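Bitiscetin (Bitis arietans, PDB 1JWI) binds von Willebrand factor and induces its A1 domain to interact with platelet GPIbalpha, so that platelets aggregate. Local coordinates at residues H14-W25 / C117-S127. Numbering follows the deposited sequence.
Sequences HCYKVFKKVGTW and CGEKNPFICKS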
ATOM      1  N   HIS A  14     -28.279 -13.073  -4.548  1.00 30.21           N
ATOM      2  CA  HIS A  14     -27.292 -13.454  -3.540  1.00 28.54           C
ATOM      3  C   HIS A  14     -27.798 -13.168  -2.127  1.00 27.90           C
ATOM      4  O   HIS A  14     -28.731 -12.382  -1.933  1.00 27.43           O
ATOM      5  CB  HIS A  14     -25.965 -12.706  -3.753  1.00 28.70           C
ATOM      6  CG  HIS A  14     -25.184 -13.173  -4.941  1.00 27.07           C
ATOM      7  ND1 HIS A  14     -25.279 -12.574  -6.180  1.00 26.96           N
ATOM      8  CD2 HIS A  14     -24.296 -14.186  -5.081  1.00 28.22           C
ATOM      9  CE1 HIS A  14     -24.483 -13.196  -7.028  1.00 27.46           C
ATOM     10  NE2 HIS A  14     -23.874 -14.179  -6.390  1.00 27.76           N
ATOM     11  N   CYS A  15     -27.172 -13.819  -1.150  1.00 27.16           N
ATOM     12  CA  CYS A  15     -27.506 -13.640   0.260  1.00 27.19           C
ATOM     13  C   CYS A  15     -26.303 -12.999   0.956  1.00 26.49           C
ATOM     14  O   CYS A  15     -25.169 -13.455   0.785  1.00 27.19           O
ATOM     15  CB  CYS A  15     -27.827 -14.990   0.902  1.00 28.08           C
ATOM     16  SG  CYS A  15     -29.272 -15.835   0.168  1.00 31.24           S
ATOM     17  N   TYR A  16     -26.552 -11.947   1.734  1.00 24.35           N
ATOM     18  CA  TYR A  16     -25.483 -11.237   2.439  1.00 22.35           C
ATOM     19  C   TYR A  16     -25.693 -11.157   3.942  1.00 21.47           C
ATOM     20  O   TYR A  16     -26.825 -11.109   4.429  1.00 21.15           O
ATOM     21  CB  TYR A  16     -25.346  -9.799   1.932  1.00 20.35           C
ATOM     22  CG  TYR A  16     -25.175  -9.654   0.442  1.00 21.07           C
ATOM     23  CD1 TYR A  16     -26.221  -9.947  -0.431  1.00 20.62           C
ATOM     24  CD2 TYR A  16     -23.980  -9.173  -0.095  1.00 20.19           C
ATOM     25  CE1 TYR A  16     -26.088  -9.758  -1.802  1.00 22.10           C
ATOM     26  CE2 TYR A  16     -23.835  -8.977  -1.464  1.00 21.02           C
ATOM     27  CZ  TYR A  16     -24.896  -9.267  -2.311  1.00 22.37           C
ATOM     28  OH  TYR A  16     -24.776  -9.032  -3.659  1.00 23.32           O
ATOM     29  N   LYS A  17     -24.584 -11.101   4.666  1.00 21.12           N
ATOM     30  CA  LYS A  17     -24.616 -11.005   6.117  1.00 22.20           C
ATOM     31  C   LYS A  17     -23.332 -10.358   6.628  1.00 22.23           C
ATOM     32  O   LYS A  17     -22.230 -10.711   6.199  1.00 21.51           O
ATOM     33  CB  LYS A  17     -24.771 -12.401   6.726  1.00 24.52           C
ATOM     34  CG  LYS A  17     -24.624 -12.470   8.242  1.00 26.52           C
ATOM     35  CD  LYS A  17     -25.884 -12.025   8.943  1.00 30.43           C
ATOM     36  CE  LYS A  17     -25.832 -12.319  10.440  1.00 31.09           C
ATOM     37  NZ  LYS A  17     -27.103 -11.887  11.096  1.00 32.04           N
ATOM     38  N   VAL A  18     -23.493  -9.402   7.540  1.00 22.96           N
ATOM     39  CA  VAL A  18     -22.373  -8.700   8.160  1.00 22.36           C
ATOM     40  C   VAL A  18     -22.148  -9.362   9.516  1.00 23.42           C
ATOM     41  O   VAL A  18     -23.056  -9.407  10.347  1.00 24.35           O
ATOM     42  CB  VAL A  18     -22.706  -7.197   8.377  1.00 22.45           C
ATOM     43  CG1 VAL A  18     -21.595  -6.514   9.158  1.00 21.49           C
ATOM     44  CG2 VAL A  18     -22.921  -6.508   7.032  1.00 18.53           C
ATOM     45  N   PHE A  19     -20.950  -9.892   9.739  1.00 23.51           N
ATOM     46  CA  PHE A  19     -20.637 -10.549  11.007  1.00 24.38           C
ATOM     47  C   PHE A  19     -19.883  -9.604  11.933  1.00 25.77           C
ATOM     48  O   PHE A  19     -18.886  -8.990  11.538  1.00 25.59           O
ATOM     49  CB  PHE A  19     -19.817 -11.813  10.748  1.00 23.40           C
ATOM     50  CG  PHE A  19     -20.615 -12.935  10.146  1.00 23.32           C
ATOM     51  CD1 PHE A  19     -21.299 -13.832  10.958  1.00 22.71           C
ATOM     52  CD2 PHE A  19     -20.703 -13.081   8.765  1.00 23.43           C
ATOM     53  CE1 PHE A  19     -22.062 -14.857  10.404  1.00 22.34           C
ATOM     54  CE2 PHE A  19     -21.466 -14.104   8.202  1.00 23.21           C
ATOM     55  CZ  PHE A  19     -22.145 -14.993   9.024  1.00 22.15           C
ATOM     56  N   LYS A  20     -20.367  -9.486  13.168  1.00 27.79           N
ATOM     57  CA  LYS A  20     -19.750  -8.603  14.144  1.00 29.23           C
ATOM     58  C   LYS A  20     -18.541  -9.215  14.843  1.00 30.24           C
ATOM     59  O   LYS A  20     -17.717  -8.489  15.395  1.00 30.45           O
ATOM     60  CB  LYS A  20     -20.787  -8.146  15.175  1.00 30.69           C
ATOM     61  CG  LYS A  20     -21.743  -7.088  14.636  1.00 32.29           C
ATOM     62  CD  LYS A  20     -22.494  -6.376  15.751  1.00 34.10           C
ATOM     63  CE  LYS A  20     -23.615  -7.237  16.306  1.00 34.15           C
ATOM     64  NZ  LYS A  20     -24.609  -7.579  15.247  1.00 35.47           N
ATOM     65  N   LYS A  21     -18.438 -10.541  14.818  1.00 30.97           N
ATOM     66  CA  LYS A  21     -17.305 -11.233  15.426  1.00 31.67           C
ATOM     67  C   LYS A  21     -16.074 -10.859  14.605  1.00 30.91           C
ATOM     68  O   LYS A  21     -15.996 -11.187  13.423  1.00 32.08           O
ATOM     69  CB  LYS A  21     -17.519 -12.748  15.376  1.00 33.27           C
ATOM     70  CG  LYS A  21     -17.875 -13.268  13.984  1.00 36.55           C
ATOM     71  CD  LYS A  21     -17.783 -14.788  13.879  1.00 37.79           C
ATOM     72  CE  LYS A  21     -16.338 -15.262  13.953  1.00 40.10           C
ATOM     73  NZ  LYS A  21     -16.229 -16.748  13.855  1.00 40.89           N
ATOM     74  N   VAL A  22     -15.119 -10.172  15.223  1.00 29.85           N
ATOM     75  CA  VAL A  22     -13.921  -9.734  14.506  1.00 29.78           C
ATOM     76  C   VAL A  22     -12.928 -10.850  14.215  1.00 29.38           C
ATOM     77  O   VAL A  22     -12.741 -11.759  15.017  1.00 30.08           O
ATOM     78  CB  VAL A  22     -13.187  -8.615  15.274  1.00 29.65           C
ATOM     79  CG1 VAL A  22     -14.115  -7.423  15.467  1.00 29.76           C
ATOM     80  CG2 VAL A  22     -12.695  -9.141  16.620  1.00 30.88           C
ATOM     81  N   GLY A  23     -12.286 -10.768  13.053  1.00 29.48           N
ATOM     82  CA  GLY A  23     -11.309 -11.777  12.681  1.00 27.61           C
ATOM     83  C   GLY A  23     -10.344 -11.235  11.652  1.00 26.51           C
ATOM     84  O   GLY A  23     -10.602 -10.188  11.052  1.00 25.48           O
ATOM     85  N   THR A  24      -9.231 -11.929  11.448  1.00 25.16           N
ATOM     86  CA  THR A  24      -8.257 -11.494  10.462  1.00 24.87           C
ATOM     87  C   THR A  24      -8.893 -11.762   9.105  1.00 24.50           C
ATOM     88  O   THR A  24      -9.839 -12.541   9.009  1.00 23.16           O
ATOM     89  CB  THR A  24      -6.930 -12.281  10.579  1.00 25.08           C
ATOM     90  OG1 THR A  24      -7.139 -13.645  10.198  1.00 24.64           O
ATOM     91  CG2 THR A  24      -6.412 -12.233  12.010  1.00 25.31           C
ATOM     92  N   TRP A  25      -8.380 -11.115   8.062  1.00 23.92           N
ATOM     93  CA  TRP A  25      -8.931 -11.287   6.723  1.00 23.13           C
ATOM     94  C   TRP A  25      -9.015 -12.764   6.350  1.00 24.47           C
ATOM     95  O   TRP A  25     -10.051 -13.238   5.883  1.00 23.99           O
ATOM     96  CB  TRP A  25      -8.075 -10.548   5.691  1.00 20.45           C
ATOM     97  CG  TRP A  25      -8.694 -10.494   4.322  1.00 19.81           C
ATOM     98  CD1 TRP A  25      -9.556  -9.545   3.844  1.00 19.94           C
ATOM     99  CD2 TRP A  25      -8.478 -11.417   3.246  1.00 19.29           C
ATOM    100  NE1 TRP A  25      -9.882  -9.818   2.532  1.00 20.38           N
ATOM    101  CE2 TRP A  25      -9.234 -10.961   2.141  1.00 19.39           C
ATOM    102  CE3 TRP A  25      -7.713 -12.586   3.107  1.00 19.18           C
ATOM    103  CZ2 TRP A  25      -9.249 -11.632   0.913  1.00 19.02           C
ATOM    104  CZ3 TRP A  25      -7.729 -13.253   1.883  1.00 20.07           C
ATOM    105  CH2 TRP A  25      -8.493 -12.769   0.801  1.00 19.65           C
ATOM    106  N   CYS A 117      -3.526  -7.275   6.739  1.00 19.90           N
ATOM    107  CA  CYS A 117      -4.336  -8.485   6.701  1.00 19.34           C
ATOM    108  C   CYS A 117      -4.508  -9.141   8.070  1.00 21.30           C
ATOM    109  O   CYS A 117      -5.466  -9.880   8.290  1.00 20.59           O
ATOM    110  CB  CYS A 117      -3.717  -9.499   5.748  1.00 17.51           C
ATOM    111  SG  CYS A 117      -3.697  -9.033   3.987  1.00 16.62           S
ATOM    112  N   GLY A 118      -3.583  -8.870   8.987  1.00 23.65           N
ATOM    113  CA  GLY A 118      -3.657  -9.461  10.313  1.00 26.18           C
ATOM    114  C   GLY A 118      -4.501  -8.701  11.323  1.00 27.70           C
ATOM    115  O   GLY A 118      -4.617  -9.114  12.480  1.00 28.25           O
ATOM    116  N   GLU A 119      -5.091  -7.592  10.889  1.00 28.73           N
ATOM    117  CA  GLU A 119      -5.939  -6.766  11.747  1.00 30.89           C
ATOM    118  C   GLU A 119      -7.293  -7.452  11.948  1.00 30.38           C
ATOM    119  O   GLU A 119      -7.814  -8.078  11.027  1.00 30.33           O
ATOM    120  CB  GLU A 119      -6.146  -5.402  11.083  1.00 34.02           C
ATOM    121  CG  GLU A 119      -6.769  -4.330  11.957  1.00 37.43           C
ATOM    122  CD  GLU A 119      -6.982  -3.024  11.203  1.00 40.13           C
ATOM    123  OE1 GLU A 119      -7.973  -2.918  10.449  1.00 40.23           O
ATOM    124  OE2 GLU A 119      -6.151  -2.103  11.360  1.00 41.40           O
ATOM    125  N   LYS A 120      -7.866  -7.334  13.141  1.00 29.28           N
ATOM    126  CA  LYS A 120      -9.162  -7.959  13.408  1.00 28.67           C
ATOM    127  C   LYS A 120     -10.320  -6.983  13.186  1.00 27.62           C
ATOM    128  O   LYS A 120     -10.441  -5.972  13.878  1.00 28.00           O
ATOM    129  CB  LYS A 120      -9.207  -8.513  14.836  1.00 29.39           C
ATOM    130  CG  LYS A 120      -8.246  -9.673  15.067  1.00 30.77           C
ATOM    131  CD  LYS A 120      -8.364 -10.245  16.470  1.00 31.11           C
ATOM    132  CE  LYS A 120      -7.248 -11.243  16.743  1.00 31.90           C
ATOM    133  NZ  LYS A 120      -7.191 -12.329  15.721  1.00 31.74           N
ATOM    134  N   ASN A 121     -11.171  -7.298  12.214  1.00 25.06           N
ATOM    135  CA  ASN A 121     -12.309  -6.446  11.884  1.00 22.83           C
ATOM    136  C   ASN A 121     -13.549  -7.267  11.601  1.00 21.85           C
ATOM    137  O   ASN A 121     -13.467  -8.468  11.345  1.00 21.98           O
ATOM    138  CB  ASN A 121     -12.028  -5.633  10.614  1.00 21.96           C
ATOM    139  CG  ASN A 121     -10.922  -4.625  10.787  1.00 21.35           C
ATOM    140  OD1 ASN A 121     -10.969  -3.789  11.686  1.00 23.41           O
ATOM    141  ND2 ASN A 121      -9.921  -4.687   9.911  1.00 19.46           N
ATOM    142  N   PRO A 122     -14.726  -6.628  11.664  1.00 20.82           N
ATOM    143  CA  PRO A 122     -15.930  -7.399  11.365  1.00 20.22           C
ATOM    144  C   PRO A 122     -15.839  -7.646   9.857  1.00 19.48           C
ATOM    145  O   PRO A 122     -14.963  -7.082   9.184  1.00 17.66           O
ATOM    146  CB  PRO A 122     -17.063  -6.444  11.755  1.00 20.69           C
ATOM    147  CG  PRO A 122     -16.464  -5.093  11.574  1.00 20.11           C
ATOM    148  CD  PRO A 122     -15.069  -5.275  12.130  1.00 20.42           C
ATOM    149  N   PHE A 123     -16.721  -8.471   9.316  1.00 20.13           N
ATOM    150  CA  PHE A 123     -16.653  -8.765   7.892  1.00 19.88           C
ATOM    151  C   PHE A 123     -18.002  -9.072   7.274  1.00 19.56           C
ATOM    152  O   PHE A 123     -19.006  -9.225   7.972  1.00 19.48           O
ATOM    153  CB  PHE A 123     -15.694  -9.928   7.637  1.00 19.75           C
ATOM    154  CG  PHE A 123     -16.011 -11.159   8.430  1.00 20.40           C
ATOM    155  CD1 PHE A 123     -15.647 -11.255   9.768  1.00 18.74           C
ATOM    156  CD2 PHE A 123     -16.680 -12.224   7.837  1.00 19.82           C
ATOM    157  CE1 PHE A 123     -15.941 -12.400  10.506  1.00 19.52           C
ATOM    158  CE2 PHE A 123     -16.978 -13.374   8.567  1.00 19.87           C
ATOM    159  CZ  PHE A 123     -16.608 -13.460   9.908  1.00 19.79           C
ATOM    160  N   ILE A 124     -18.011  -9.166   5.954  1.00 19.40           N
ATOM    161  CA  ILE A 124     -19.236  -9.415   5.223  1.00 20.81           C
ATOM    162  C   ILE A 124     -19.115 -10.586   4.265  1.00 20.43           C
ATOM    163  O   ILE A 124     -18.240 -10.608   3.396  1.00 20.28           O
ATOM    164  CB  ILE A 124     -19.645  -8.162   4.425  1.00 22.12           C
ATOM    165  CG1 ILE A 124     -20.853  -8.477   3.544  1.00 22.73           C
ATOM    166  CG2 ILE A 124     -18.473  -7.687   3.578  1.00 25.18           C
ATOM    167  CD1 ILE A 124     -21.224  -7.361   2.606  1.00 25.32           C
ATOM    168  N   CYS A 125     -20.010 -11.556   4.438  1.00 20.52           N
ATOM    169  CA  CYS A 125     -20.048 -12.741   3.593  1.00 20.39           C
ATOM    170  C   CYS A 125     -21.115 -12.598   2.507  1.00 20.73           C
ATOM    171  O   CYS A 125     -22.090 -11.852   2.655  1.00 20.68           O
ATOM    172  CB  CYS A 125     -20.348 -13.985   4.429  1.00 18.35           C
ATOM    173  SG  CYS A 125     -19.103 -14.390   5.690  1.00 18.77           S
ATOM    174  N   LYS A 126     -20.904 -13.314   1.413  1.00 21.01           N
ATOM    175  CA  LYS A 126     -21.819 -13.314   0.284  1.00 22.40           C
ATOM    176  C   LYS A 126     -21.872 -14.738  -0.269  1.00 24.73           C
ATOM    177  O   LYS A 126     -20.832 -15.375  -0.467  1.00 25.00           O
ATOM    178  CB  LYS A 126     -21.314 -12.342  -0.783  1.00 21.61           C
ATOM    179  CG  LYS A 126     -22.029 -12.409  -2.117  1.00 19.44           C
ATOM    180  CD  LYS A 126     -21.393 -11.421  -3.080  1.00 19.19           C
ATOM    181  CE  LYS A 126     -21.958 -11.548  -4.482  1.00 20.47           C
ATOM    182  NZ  LYS A 126     -21.237 -10.650  -5.432  1.00 23.01           N
ATOM    183  N   SER A 127     -23.079 -15.246  -0.494  1.00 26.79           N
ATOM    184  CA  SER A 127     -23.240 -16.592  -1.032  1.00 28.98           C
ATOM    185  C   SER A 127     -24.444 -16.637  -1.968  1.00 31.02           C
ATOM    186  O   SER A 127     -25.301 -15.732  -1.853  1.00 32.99           O
ATOM    187  CB  SER A 127     -23.414 -17.604   0.104  1.00 27.44           C
ATOM    188  OG  SER A 127     -24.629 -17.399   0.803  1.00 27.55           O
TER
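F19 and F123 exchange both backbone hydrogen bonds, F19 N reaching F123 O at 2.7 Å and F123 N returning to F19 O. K17 with C125 and C15 with S127 repeat this reciprocal pairing. The carbonyls of C15, K17, F123 and C125 each also accept a CA-H contact. Past F19 the register slips by two residues in a beta bulge, and pairing resumes where G23 and N121 bond both ways, each donor well above the acceptor's carbonyl plane; G23 O also accepts from W67 NE1. Strands 14-20 and 121-126 pair antiparallel from near the two ends of the chain, as in the C-type lectin fold of snaclecs. W25 N, at the start of helix 25-34, donates to C117 O (3.2 Å), while T24 OG1 caps D27 N. K126 leaves its strand with chi1 at 170° and runs extended beside Y16, placing CE over the face of the H14 ring in a CH-pi contact, 3.6 Å from the centroid. K126 NZ forms a salt bridge with E47, whose OE1 also bonds Y16 OH, and a hydrogen bond with S41 O. F19 CB sits over one face of the F123 ring, and C125 SG lies oblique to the F19 ring, 3.5 Å from F19 CE2.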